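Local coordinates for protein response regulator (Caulobacter vibrioides, PDB 3N0R) that probably relays phosphorylation of its receiver domain into release of a sigma-like domain that sequesters an anti-sigma factor in the general stress response, at residues Pro235-Pro243 and Pro254-Phe262. The protein carries 1 engineered substitution. Sequence-based numbering, arbitrary orientation.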
ATOM      1  N   PRO A 235       1.894   4.338 -13.199  1.00 18.25           N
ATOM      2  CA  PRO A 235       1.197   3.855 -12.004  1.00 18.50           C
ATOM      3  C   PRO A 235      -0.012   4.715 -11.652  1.00 17.06           C
ATOM      4  O   PRO A 235       0.008   5.933 -11.838  1.00 16.97           O
ATOM      5  CB  PRO A 235       2.263   3.955 -10.906  1.00 19.69           C
ATOM      6  CG  PRO A 235       3.195   5.018 -11.381  1.00 19.85           C
ATOM      7  CD  PRO A 235       3.211   4.915 -12.881  1.00 19.02           C
ATOM      8  N   VAL A 236      -1.058   4.061 -11.153  1.00 16.91           N
ATOM      9  CA  VAL A 236      -2.275   4.724 -10.714  1.00 16.64           C
ATOM     10  C   VAL A 236      -2.550   4.372  -9.263  1.00 15.86           C
ATOM     11  O   VAL A 236      -2.498   3.207  -8.873  1.00 18.27           O
ATOM     12  CB  VAL A 236      -3.491   4.326 -11.577  1.00 18.34           C
ATOM     13  CG1 VAL A 236      -4.753   5.072 -11.112  1.00 19.95           C
ATOM     14  CG2 VAL A 236      -3.210   4.603 -13.052  1.00 19.45           C
ATOM     15  N   ILE A 237      -2.816   5.398  -8.465  1.00 14.58           N
ATOM     16  CA  ILE A 237      -3.244   5.228  -7.089  1.00 14.69           C
ATOM     17  C   ILE A 237      -4.699   5.666  -7.009  1.00 14.68           C
ATOM     18  O   ILE A 237      -5.051   6.766  -7.440  1.00 15.78           O
ATOM     19  CB  ILE A 237      -2.407   6.087  -6.136  1.00 15.15           C
ATOM     20  CG1 ILE A 237      -0.915   5.750  -6.277  1.00 15.98           C
ATOM     21  CG2 ILE A 237      -2.892   5.912  -4.706  1.00 15.98           C
ATOM     22  CD1 ILE A 237      -0.006   6.664  -5.482  1.00 17.16           C
ATOM     23  N   PHE A 238      -5.557   4.808  -6.466  1.00 14.60           N
ATOM     24  CA  PHE A 238      -6.975   5.135  -6.367  1.00 15.39           C
ATOM     25  C   PHE A 238      -7.323   5.781  -5.042  1.00 15.43           C
ATOM     26  O   PHE A 238      -6.810   5.400  -3.993  1.00 16.59           O
ATOM     27  CB  PHE A 238      -7.824   3.904  -6.658  1.00 17.64           C
ATOM     28  CG  PHE A 238      -7.741   3.472  -8.088  1.00 19.44           C
ATOM     29  CD1 PHE A 238      -8.570   4.037  -9.042  1.00 21.65           C
ATOM     30  CD2 PHE A 238      -6.793   2.547  -8.493  1.00 21.26           C
ATOM     31  CE1 PHE A 238      -8.476   3.660 -10.372  1.00 23.71           C
ATOM     32  CE2 PHE A 238      -6.694   2.165  -9.819  1.00 23.92           C
ATOM     33  CZ  PHE A 238      -7.540   2.718 -10.757  1.00 24.70           C
ATOM     34  N   ILE A 239      -8.199   6.776  -5.126  1.00 16.49           N
ATOM     35  CA  ILE A 239      -8.661   7.525  -3.970  0.92 16.88           C
ATOM     36  C   ILE A 239     -10.098   7.116  -3.652  1.00 17.78           C
ATOM     37  O   ILE A 239     -10.943   7.094  -4.543  1.00 19.42           O
ATOM     38  CB  ILE A 239      -8.660   9.039  -4.278  0.92 18.50           C
ATOM     39  CG1 ILE A 239      -7.246   9.550  -4.568  0.92 21.04           C
ATOM     40  CG2 ILE A 239      -9.315   9.819  -3.144  0.92 17.94           C
ATOM     41  CD1 ILE A 239      -7.234  10.915  -5.266  0.92 23.40           C
ATOM     42  N   THR A 240     -10.374   6.795  -2.386  1.00 17.53           N
ATOM     43  CA  THR A 240     -11.721   6.394  -1.984  1.00 19.57           C
ATOM     44  C   THR A 240     -11.991   6.684  -0.509  1.00 19.27           C
ATOM     45  O   THR A 240     -11.073   6.674   0.320  1.00 20.13           O
ATOM     46  CB  THR A 240     -11.962   4.886  -2.250  1.00 21.46           C
ATOM     47  OG1 THR A 240     -13.267   4.521  -1.783  1.00 23.04           O
ATOM     48  CG2 THR A 240     -10.914   4.037  -1.542  1.00 23.62           C
ATOM     49  N   ALA A 241     -13.250   6.947  -0.176  1.00 20.35           N
ATOM     50  CA  ALA A 241     -13.635   7.088   1.225  1.00 21.02           C
ATOM     51  C   ALA A 241     -13.845   5.735   1.906  1.00 20.69           C
ATOM     52  O   ALA A 241     -13.914   5.665   3.135  1.00 22.04           O
ATOM     53  CB  ALA A 241     -14.891   7.943   1.356  1.00 23.48           C
ATOM     54  N   PHE A 242     -13.946   4.669   1.110  1.00 19.34           N
ATOM     55  CA  PHE A 242     -14.295   3.336   1.614  1.00 19.44           C
ATOM     56  C   PHE A 242     -13.371   2.276   1.027  1.00 18.82           C
ATOM     57  O   PHE A 242     -13.780   1.433   0.229  1.00 18.83           O
ATOM     58  CB  PHE A 242     -15.767   3.034   1.342  1.00 21.35           C
ATOM     59  CG  PHE A 242     -16.682   4.066   1.923  1.00 23.24           C
ATOM     60  CD1 PHE A 242     -16.962   4.068   3.277  1.00 24.31           C
ATOM     61  CD2 PHE A 242     -17.216   5.072   1.132  1.00 24.22           C
ATOM     62  CE1 PHE A 242     -17.778   5.037   3.828  1.00 25.74           C
ATOM     63  CE2 PHE A 242     -18.046   6.034   1.681  1.00 25.38           C
ATOM     64  CZ  PHE A 242     -18.316   6.019   3.028  1.00 26.04           C
ATOM     65  N   PRO A 243     -12.103   2.312   1.443  1.00 20.06           N
ATOM     66  CA  PRO A 243     -11.090   1.428   0.864  1.00 19.23           C
ATOM     67  C   PRO A 243     -11.422  -0.054   1.045  1.00 18.99           C
ATOM     68  O   PRO A 243     -11.075  -0.872   0.199  1.00 18.62           O
ATOM     69  CB  PRO A 243      -9.812   1.811   1.625  1.00 21.75           C
ATOM     70  CG  PRO A 243     -10.289   2.457   2.896  1.00 22.52           C
ATOM     71  CD  PRO A 243     -11.563   3.162   2.520  1.00 21.48           C
ATOM     72  N   PRO A 254      -7.592  -2.393  -6.975  1.00 18.80           N
ATOM     73  CA  PRO A 254      -6.359  -1.594  -7.016  1.00 18.26           C
ATOM     74  C   PRO A 254      -5.199  -2.198  -6.236  1.00 16.85           C
ATOM     75  O   PRO A 254      -5.390  -2.833  -5.205  1.00 18.01           O
ATOM     76  CB  PRO A 254      -6.772  -0.283  -6.338  1.00 20.84           C
ATOM     77  CG  PRO A 254      -8.225  -0.183  -6.576  1.00 21.26           C
ATOM     78  CD  PRO A 254      -8.733  -1.597  -6.488  1.00 19.79           C
ATOM     79  N   THR A 255      -3.988  -1.929  -6.707  1.00 16.23           N
ATOM     80  CA  THR A 255      -2.790  -2.284  -5.972  1.00 15.32           C
ATOM     81  C   THR A 255      -2.433  -1.212  -4.953  1.00 14.63           C
ATOM     82  O   THR A 255      -1.997  -1.532  -3.845  1.00 16.54           O
ATOM     83  CB  THR A 255      -1.626  -2.507  -6.941  1.00 15.82           C
ATOM     84  OG1 THR A 255      -1.973  -3.576  -7.827  1.00 19.10           O
ATOM     85  CG2 THR A 255      -0.332  -2.870  -6.212  1.00 16.27           C
ATOM     86  N   PHE A 256      -2.629   0.050  -5.334  1.00 14.89           N
ATOM     87  CA  PHE A 256      -2.309   1.200  -4.491  1.00 15.00           C
ATOM     88  C   PHE A 256      -3.572   2.014  -4.261  1.00 15.33           C
ATOM     89  O   PHE A 256      -4.296   2.331  -5.202  1.00 16.37           O
ATOM     90  CB  PHE A 256      -1.220   2.075  -5.132  1.00 15.65           C
ATOM     91  CG  PHE A 256       0.007   1.308  -5.563  1.00 16.31           C
ATOM     92  CD1 PHE A 256       0.886   0.779  -4.625  1.00 17.11           C
ATOM     93  CD2 PHE A 256       0.279   1.117  -6.914  1.00 16.95           C
ATOM     94  CE1 PHE A 256       2.011   0.058  -5.031  1.00 17.28           C
ATOM     95  CE2 PHE A 256       1.401   0.410  -7.324  1.00 18.11           C
ATOM     96  CZ  PHE A 256       2.261  -0.124  -6.382  1.00 18.05           C
ATOM     97  N   LEU A 257      -3.771   2.384  -2.998  0.59 16.23           N
ATOM     98  CA  LEU A 257      -5.010   2.964  -2.513  0.59 17.56           C
ATOM     99  C   LEU A 257      -4.686   4.058  -1.496  0.59 16.48           C
ATOM    100  O   LEU A 257      -3.766   3.900  -0.680  0.59 16.78           O
ATOM    101  CB  LEU A 257      -5.842   1.861  -1.854  0.59 20.06           C
ATOM    102  CG  LEU A 257      -7.343   2.059  -1.673  0.59 23.00           C
ATOM    103  CD1 LEU A 257      -8.016   2.312  -3.005  0.59 23.47           C
ATOM    104  CD2 LEU A 257      -7.937   0.832  -1.007  0.59 24.42           C
ATOM    105  N   ILE A 258      -5.427   5.165  -1.559  1.00 16.78           N
ATOM    106  CA  ILE A 258      -5.387   6.086  -0.442  0.54 17.50           C
ATOM    107  C   ILE A 258      -6.790   6.481  -0.040  1.00 18.49           C
ATOM    108  O   ILE A 258      -7.716   6.577  -0.856  1.00 19.56           O
ATOM    109  CB  ILE A 258      -4.574   7.360  -0.734  0.54 18.05           C
ATOM    110  CG1 ILE A 258      -5.119   8.088  -1.955  0.54 18.93           C
ATOM    111  CG2 ILE A 258      -3.100   7.034  -0.911  0.54 17.92           C
ATOM    112  CD1 ILE A 258      -4.409   9.409  -2.219  0.54 20.13           C
ATOM    113  N   THR A 259      -6.953   6.643   1.264  1.00 19.12           N
ATOM    114  CA  THR A 259      -8.236   6.991   1.833  1.00 19.44           C
ATOM    115  C   THR A 259      -8.383   8.500   1.944  1.00 21.51           C
ATOM    116  O   THR A 259      -7.448   9.202   2.340  1.00 23.77           O
ATOM    117  CB  THR A 259      -8.371   6.384   3.238  1.00 20.65           C
ATOM    118  OG1 THR A 259      -8.177   4.967   3.147  1.00 20.74           O
ATOM    119  CG2 THR A 259      -9.739   6.679   3.837  1.00 22.56           C
ATOM    120  N   LYS A 260      -9.558   8.995   1.576  1.00 21.80           N
ATOM    121  CA  LYS A 260      -9.938  10.376   1.877  1.00 22.43           C
ATOM    122  C   LYS A 260     -10.960  10.330   3.020  1.00 25.29           C
ATOM    123  O   LYS A 260     -11.796   9.434   3.052  1.00 26.06           O
ATOM    124  CB  LYS A 260     -10.518  11.070   0.636  1.00 22.93           C
ATOM    125  CG  LYS A 260     -11.722  10.357   0.023  1.00 23.00           C
ATOM    126  CD  LYS A 260     -12.369  11.157  -1.107  1.00 24.11           C
ATOM    127  CE  LYS A 260     -13.549  10.396  -1.692  1.00 25.96           C
ATOM    128  NZ  LYS A 260     -14.245  11.163  -2.764  1.00 26.88           N
ATOM    129  N   PRO A 261     -10.885  11.274   3.979  1.00 25.70           N
ATOM    130  CA  PRO A 261      -9.911  12.372   4.077  1.00 24.75           C
ATOM    131  C   PRO A 261      -8.490  11.870   4.341  1.00 23.28           C
ATOM    132  O   PRO A 261      -8.304  10.798   4.914  1.00 25.14           O
ATOM    133  CB  PRO A 261     -10.417  13.184   5.272  1.00 26.93           C
ATOM    134  CG  PRO A 261     -11.149  12.195   6.112  1.00 28.11           C
ATOM    135  CD  PRO A 261     -11.787  11.234   5.147  1.00 27.23           C
ATOM    136  N   PHE A 262      -7.501  12.663   3.941  1.00 22.03           N
ATOM    137  CA  PHE A 262      -6.120  12.207   3.889  1.00 21.22           C
ATOM    138  C   PHE A 262      -5.379  12.302   5.210  1.00 23.40           C
ATOM    139  O   PHE A 262      -5.460  13.303   5.907  1.00 25.08           O
ATOM    140  CB  PHE A 262      -5.359  12.988   2.813  1.00 20.88           C
ATOM    141  CG  PHE A 262      -6.015  12.937   1.466  1.00 20.05           C
ATOM    142  CD1 PHE A 262      -6.161  11.732   0.808  1.00 20.49           C
ATOM    143  CD2 PHE A 262      -6.507  14.087   0.871  1.00 20.96           C
ATOM    144  CE1 PHE A 262      -6.774  11.668  -0.435  1.00 20.12           C
ATOM    145  CE2 PHE A 262      -7.124  14.036  -0.375  1.00 20.86           C
ATOM    146  CZ  PHE A 262      -7.261  12.818  -1.026  1.00 20.79           C
TER
HETATM  147  O   HOH W   1      -3.424   0.725  -8.151  1.00 21.31           O
HETATM  148  O   HOH W   2     -13.215   7.848   4.856  1.00 36.77           O
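The carbonyl oxygen of F238 takes the shortest bond between the strands, I258 N to F238 O at 2.8 Å; the CA-H of L257 adds a weak second contact to the same oxygen. F238 N returns a bond to F256 O, and T240 N and K260 N bond to I258 O and T240 O, so that four N-H...O bonds make the parallel ladder. Where the ladder ends, water takes over: one water donates to V236 O and accepts from F256 N, another donates to both A241 O and K260 O. Beta-branched residues suit the extended chain here. I239 and I258 lie side by side, CG1 to CG1 3.7 Å, on the face covered by helices 170-182 and 264-277. This is the edge of the five-stranded parallel sheet of a receiver domain, strand order 2-1-3-4-5, in which 257-259 is outermost and 236-240 also bonds to 208-212. On the other face L257, its CG anti to the backbone N (chi1 -160°), reaches forward along the neighbouring strand, toward its C-terminal end: CD1 meets T240 CG2, while CD2 lies against the P243 ring. T240 turns its hydroxyl to accept from F242 N in an ST turn, leaving its methyl for L257. Near the start of the strands, P254 CB and CG both come within 3.6 Å of F238 CD2, a compact proline against an aromatic ring. K260, followed by a cis peptide to P261, runs extended past I239 CG2 and A241, and its long chain carries NZ to salt bridges with E169 and D212, the predicted phosphorylation site, as the conserved lysine of receiver domains does.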